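Local coordinates for protein peptidoglycan D,D-transpeptidase FtsI (Yersinia pestis, PDB 6SYN) that probably cross-links peptidoglycan as a class B penicillin-binding protein, a D,D-transpeptidase whose active site is the target of beta-lactam antibiotics, at residues S110-Y114 with N227-L231; E135-S140 with L336-G340. All coordinates share one frame. Residue numbers count along the deposited sequence, not the author numbering.

Both contacts illustrate how distant parts of one chain are joined: each pairs a piece of the N-terminal region with a loop of the transpeptidase part. Contact 1, centred about 22 Å from the centre of the chain, sets a strand end against a loop through an asparagine side chain that reads backbone groups. Contact 2, centred about 14 Å from it, sets a short helix against a glycine-rich loop through one serine hydrogen bond, aliphatic packing and a water; buried G136, V137 and L338 sit beside exposed G337 and V339. E138 of 135-140, out of reach of 336-340, joins the two by a salt bridge with R112 and a probable hydrogen bond with the Y114 hydroxyl.

Contact 1: residues S110-Y114 with N227-L231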
loop_
_atom_site.group_PDB
_atom_site.type_symbol
_atom_site.label_atom_id
_atom_site.label_comp_id
_atom_site.label_asym_id
_atom_site.label_seq_id
_atom_site.Cartn_x
_atom_site.Cartn_y
_atom_site.Cartn_z
ATOM N N SER A 110 2.627 -29.250 11.082
ATOM C CA SER A 110 3.297 -28.380 10.084
ATOM C C SER A 110 3.066 -26.929 10.511
ATOM O O SER A 110 1.898 -26.552 10.716
ATOM C CB SER A 110 2.798 -28.670 8.689
ATOM O OG SER A 110 2.972 -27.550 7.835
ATOM N N ARG A 111 4.146 -26.178 10.719
ATOM C CA ARG A 111 4.078 -24.744 11.086
ATOM C C ARG A 111 4.126 -23.934 9.793
ATOM O O ARG A 111 5.110 -24.075 9.046
ATOM C CB ARG A 111 5.227 -24.366 12.020
ATOM C CG ARG A 111 5.189 -22.913 12.467
ATOM C CD ARG A 111 6.352 -22.556 13.366
ATOM N NE ARG A 111 6.336 -21.138 13.685
ATOM C CZ ARG A 111 7.203 -20.524 14.483
ATOM N NH1 ARG A 111 8.185 -21.197 15.059
ATOM N NH2 ARG A 111 7.084 -19.229 14.707
ATOM N N ARG A 112 3.087 -23.150 9.521
ATOM C CA ARG A 112 3.110 -22.166 8.416
ATOM C C ARG A 112 4.087 -21.062 8.834
ATOM O O ARG A 112 3.707 -20.231 9.681
ATOM C CB ARG A 112 1.691 -21.672 8.114
ATOM C CG ARG A 112 1.489 -21.175 6.690
ATOM C CD ARG A 112 2.176 -22.034 5.647
ATOM N NE ARG A 112 1.792 -21.625 4.311
ATOM C CZ ARG A 112 2.169 -22.227 3.189
ATOM N NH1 ARG A 112 1.755 -21.747 2.028
ATOM N NH2 ARG A 112 2.944 -23.299 3.222
ATOM N N TYR A 113 5.315 -21.102 8.306
ATOM C CA TYR A 113 6.432 -20.200 8.696
ATOM C C TYR A 113 6.669 -19.159 7.596
ATOM O O TYR A 113 6.684 -19.517 6.400
ATOM C CB TYR A 113 7.696 -21.000 9.021
ATOM C CG TYR A 113 8.899 -20.132 9.287
ATOM C CD1 TYR A 113 9.020 -19.418 10.469
ATOM C CD2 TYR A 113 9.895 -19.983 8.335
ATOM C CE1 TYR A 113 10.107 -18.589 10.702
ATOM C CE2 TYR A 113 10.984 -19.158 8.550
ATOM C CZ TYR A 113 11.092 -18.458 9.738
ATOM O OH TYR A 113 12.170 -17.649 9.953
ATOM N N TYR A 114 6.849 -17.901 8.005
ATOM C CA TYR A 114 7.014 -16.724 7.111
ATOM C C TYR A 114 8.434 -16.179 7.251
ATOM O O TYR A 114 8.698 -15.389 8.154
ATOM C CB TYR A 114 5.940 -15.677 7.422
ATOM C CG TYR A 114 4.541 -16.233 7.379
ATOM C CD1 TYR A 114 3.888 -16.432 6.170
ATOM C CD2 TYR A 114 3.884 -16.606 8.544
ATOM C CE1 TYR A 114 2.607 -16.962 6.122
ATOM C CE2 TYR A 114 2.604 -17.139 8.513
ATOM C CZ TYR A 114 1.966 -17.318 7.296
ATOM O OH TYR A 114 0.713 -17.851 7.245
ATOM N N ASN A 227 3.786 -9.115 13.290
ATOM C CA ASN A 227 4.633 -10.324 13.143
ATOM C C ASN A 227 3.730 -11.551 13.021
ATOM O O ASN A 227 3.021 -11.903 13.961
ATOM C CB ASN A 227 5.659 -10.443 14.268
ATOM C CG ASN A 227 6.698 -11.513 13.995
ATOM O OD1 ASN A 227 6.663 -12.190 12.966
ATOM N ND2 ASN A 227 7.638 -11.668 14.913
ATOM N N PRO A 228 3.737 -12.236 11.853
ATOM C CA PRO A 228 2.852 -13.374 11.603
ATOM C C PRO A 228 3.405 -14.705 12.128
ATOM O O PRO A 228 2.715 -15.692 12.036
ATOM C CB PRO A 228 2.783 -13.407 10.071
ATOM C CG PRO A 228 4.153 -12.933 9.635
ATOM C CD PRO A 228 4.600 -11.949 10.697
ATOM N N ASN A 229 4.626 -14.687 12.666
ATOM C CA ASN A 229 5.365 -15.893 13.117
ATOM C C ASN A 229 5.164 -16.127 14.620
ATOM O O ASN A 229 5.300 -17.290 15.037
ATOM C CB ASN A 229 6.858 -15.777 12.803
ATOM C CG ASN A 229 7.177 -15.946 11.333
ATOM O OD1 ASN A 229 6.619 -16.811 10.662
ATOM N ND2 ASN A 229 8.093 -15.136 10.829
ATOM N N ASN A 230 4.853 -15.086 15.401
ATOM C CA ASN A 230 4.955 -15.135 16.886
ATOM C C ASN A 230 3.586 -15.460 17.505
ATOM O O ASN A 230 2.605 -15.584 16.746
ATOM C CB ASN A 230 5.624 -13.872 17.443
ATOM C CG ASN A 230 4.770 -12.622 17.396
ATOM O OD1 ASN A 230 5.156 -11.593 17.951
ATOM N ND2 ASN A 230 3.621 -12.688 16.739
ATOM N N LEU A 231 3.553 -15.628 18.834
ATOM C CA LEU A 231 2.353 -16.014 19.633
ATOM C C LEU A 231 1.533 -14.767 19.997
ATOM O O LEU A 231 0.314 -14.917 20.219
ATOM C CB LEU A 231 2.824 -16.740 20.898
ATOM C CG LEU A 231 3.582 -18.044 20.664
ATOM C CD1 LEU A 231 4.540 -18.324 21.814
ATOM C CD2 LEU A 231 2.616 -19.201 20.465
#
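Strand 104-113 ends within this contact, and the irregular loop 227-231 approaches its last residues without pairing as a strand; the nearest CA atoms, those of Y113 and N229, are 6.3 Å apart. The loop bends in an Asx turn, in which N227 OD1 accepts from N229 N at 3.2 Å. N229 then does what a neighbouring strand would do. Its side-chain amide grips both backbone polar groups of Y114: Y114 N donates to N229 OD1 at 2.9 Å, and N229 ND2 donates to Y114 O at 2.8 Å, nearly in line. Such a two-point bond lets a single asparagine recognise a backbone irrespective of the side chain it carries. The extended, all-t side chain of R111 adds a weak hydrogen bond from NH2 to N229 O at 2.7 Å. The Y114 ring packs against the loop, its CD2 lying 3.7 Å from P228 CB and 3.5 Å from N229 OD1, the latter close to the ring plane. Its hydroxyl hydrogen-bonds to E138, which also forms a salt bridge with R112, and V126 touches both Y114 and P228. R86, from strand 82-88, donates to N230 O and so gives the loop another hold on the N-terminal sheet. Here the end of a strand in that sheet meets a loop of the transpeptidase part, and an asparagine amide pairs with the backbone by side-chain-to-backbone hydrogen bonds.

Contact 2: residues E135-S140 with L336-G340; sequences EGVEKS and LGLVG
A short helix and a loop meet here side by side, the closest CA atoms being those of S140 and L338 at 5.5 Å. E135 is extended (phi/psi -158/151) and G136 has positive phi (59/-151), and the chain then continues as a short helix through S140, with K139 N bonded to E135 O at 3.2 Å and S140 N to G136 O at 2.8 Å. Opposite, G337 turns the loop with phi/psi 81/9, L338 and V339 are extended, and G340 turns again at 78/11. S140 adopts the t rotamer, which carries OG to G337 O for a 2.7 Å hydrogen bond that it donates. L338, in the mt rotamer, brings CD2 to 4.0 Å from G136 C, 4.2 Å from V137 CG2 and 4.0 Å from S140 CB, so that it lies along the helix. V339, with chi1 p, places CG1 3.9 Å from G136 N and 3.4 Å from E135 OE2. The E135 side chain, chi1 t and chi2 p, folds back so that OE2 accepts a weak bond from G136 N at 3.2 Å; the same OE2 accepts from a water at 2.6 Å, which also donates to V339 O at 3.2 Å. Beyond the segments, E341 accepts from the backbone N of L336 and L338. This contact between the N-terminal and transpeptidase parts thus relies on one direct hydrogen bond and one water bridge flanking a small aliphatic patch, with no salt bridge across it.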
loop_
_atom_site.group_PDB
_atom_site.type_symbol
_atom_site.label_atom_id
_atom_site.label_comp_id
_atom_site.label_asym_id
_atom_site.label_seq_id
_atom_site.Cartn_x
_atom_site.Cartn_y
_atom_site.Cartn_z
ATOM N N GLU A 135 -6.524 -14.406 5.933
ATOM C CA GLU A 135 -6.141 -13.053 5.447
ATOM C C GLU A 135 -5.120 -13.157 4.303
ATOM O O GLU A 135 -4.362 -14.149 4.243
ATOM C CB GLU A 135 -5.631 -12.211 6.624
ATOM C CG GLU A 135 -5.139 -10.818 6.247
ATOM C CD GLU A 135 -6.198 -9.839 5.757
ATOM O OE1 GLU A 135 -7.134 -9.543 6.533
ATOM O OE2 GLU A 135 -6.076 -9.358 4.603
ATOM N N GLY A 136 -5.145 -12.154 3.418
ATOM C CA GLY A 136 -4.216 -11.969 2.289
ATOM C C GLY A 136 -4.238 -13.133 1.317
ATOM O O GLY A 136 -5.285 -13.798 1.175
ATOM N N VAL A 137 -3.101 -13.356 0.663
ATOM C CA VAL A 137 -2.881 -14.452 -0.322
ATOM C C VAL A 137 -3.209 -15.792 0.344
ATOM O O VAL A 137 -3.865 -16.626 -0.307
ATOM C CB VAL A 137 -1.445 -14.397 -0.879
ATOM C CG1 VAL A 137 -0.861 -15.778 -1.113
ATOM C CG2 VAL A 137 -1.386 -13.558 -2.146
ATOM N N GLU A 138 -2.776 -15.981 1.594
ATOM C CA GLU A 138 -2.983 -17.232 2.373
ATOM C C GLU A 138 -4.477 -17.594 2.331
ATOM O O GLU A 138 -4.787 -18.758 2.016
ATOM C CB GLU A 138 -2.423 -17.065 3.790
ATOM C CG GLU A 138 -2.059 -18.372 4.470
ATOM C CD GLU A 138 -0.770 -19.028 4.005
ATOM O OE1 GLU A 138 -0.821 -19.769 3.010
ATOM O OE2 GLU A 138 0.276 -18.816 4.649
ATOM N N LYS A 139 -5.372 -16.633 2.582
ATOM C CA LYS A 139 -6.838 -16.835 2.411
ATOM C C LYS A 139 -7.162 -16.909 0.914
ATOM O O LYS A 139 -7.733 -17.927 0.483
ATOM C CB LYS A 139 -7.678 -15.722 3.048
ATOM C CG LYS A 139 -9.104 -15.649 2.513
ATOM C CD LYS A 139 -10.179 -15.334 3.536
ATOM C CE LYS A 139 -11.428 -16.171 3.331
ATOM N NZ LYS A 139 -12.531 -15.756 4.231
ATOM N N SER A 140 -6.807 -15.857 0.171
ATOM C CA SER A 140 -7.189 -15.597 -1.244
ATOM C C SER A 140 -6.979 -16.837 -2.128
ATOM O O SER A 140 -7.782 -17.035 -3.056
ATOM C CB SER A 140 -6.416 -14.416 -1.772
ATOM O OG SER A 140 -6.842 -14.065 -3.076
ATOM N N LEU A 336 -7.746 -8.245 -7.804
ATOM C CA LEU A 336 -6.590 -9.082 -7.370
ATOM C C LEU A 336 -7.059 -10.276 -6.536
ATOM O O LEU A 336 -6.215 -11.147 -6.270
ATOM C CB LEU A 336 -5.591 -8.228 -6.588
ATOM C CG LEU A 336 -4.739 -7.297 -7.444
ATOM C CD1 LEU A 336 -3.769 -6.521 -6.574
ATOM C CD2 LEU A 336 -3.997 -8.079 -8.522
ATOM N N GLY A 337 -8.338 -10.312 -6.144
ATOM C CA GLY A 337 -8.962 -11.443 -5.431
ATOM C C GLY A 337 -8.665 -11.427 -3.942
ATOM O O GLY A 337 -9.001 -12.417 -3.271
ATOM N N LEU A 338 -8.068 -10.346 -3.434
ATOM C CA LEU A 338 -7.671 -10.218 -2.008
ATOM C C LEU A 338 -8.895 -9.808 -1.188
ATOM O O LEU A 338 -9.817 -9.199 -1.776
ATOM C CB LEU A 338 -6.541 -9.194 -1.889
ATOM C CG LEU A 338 -5.240 -9.584 -2.591
ATOM C CD1 LEU A 338 -4.247 -8.429 -2.568
ATOM C CD2 LEU A 338 -4.629 -10.830 -1.962
ATOM N N VAL A 339 -8.897 -10.143 0.107
ATOM C CA VAL A 339 -10.076 -9.985 1.012
ATOM C C VAL A 339 -10.181 -8.522 1.449
ATOM O O VAL A 339 -9.154 -7.962 1.891
ATOM C CB VAL A 339 -10.024 -10.929 2.226
ATOM C CG1 VAL A 339 -8.730 -10.806 3.012
ATOM C CG2 VAL A 339 -11.224 -10.720 3.139
ATOM N N GLY A 340 -11.388 -7.949 1.334
ATOM C CA GLY A 340 -11.693 -6.534 1.632
ATOM C C GLY A 340 -11.262 -5.590 0.518
ATOM O O GLY A 340 -11.285 -4.365 0.745
HETATM O O HOH W 1 -7.240 -6.994 4.331
#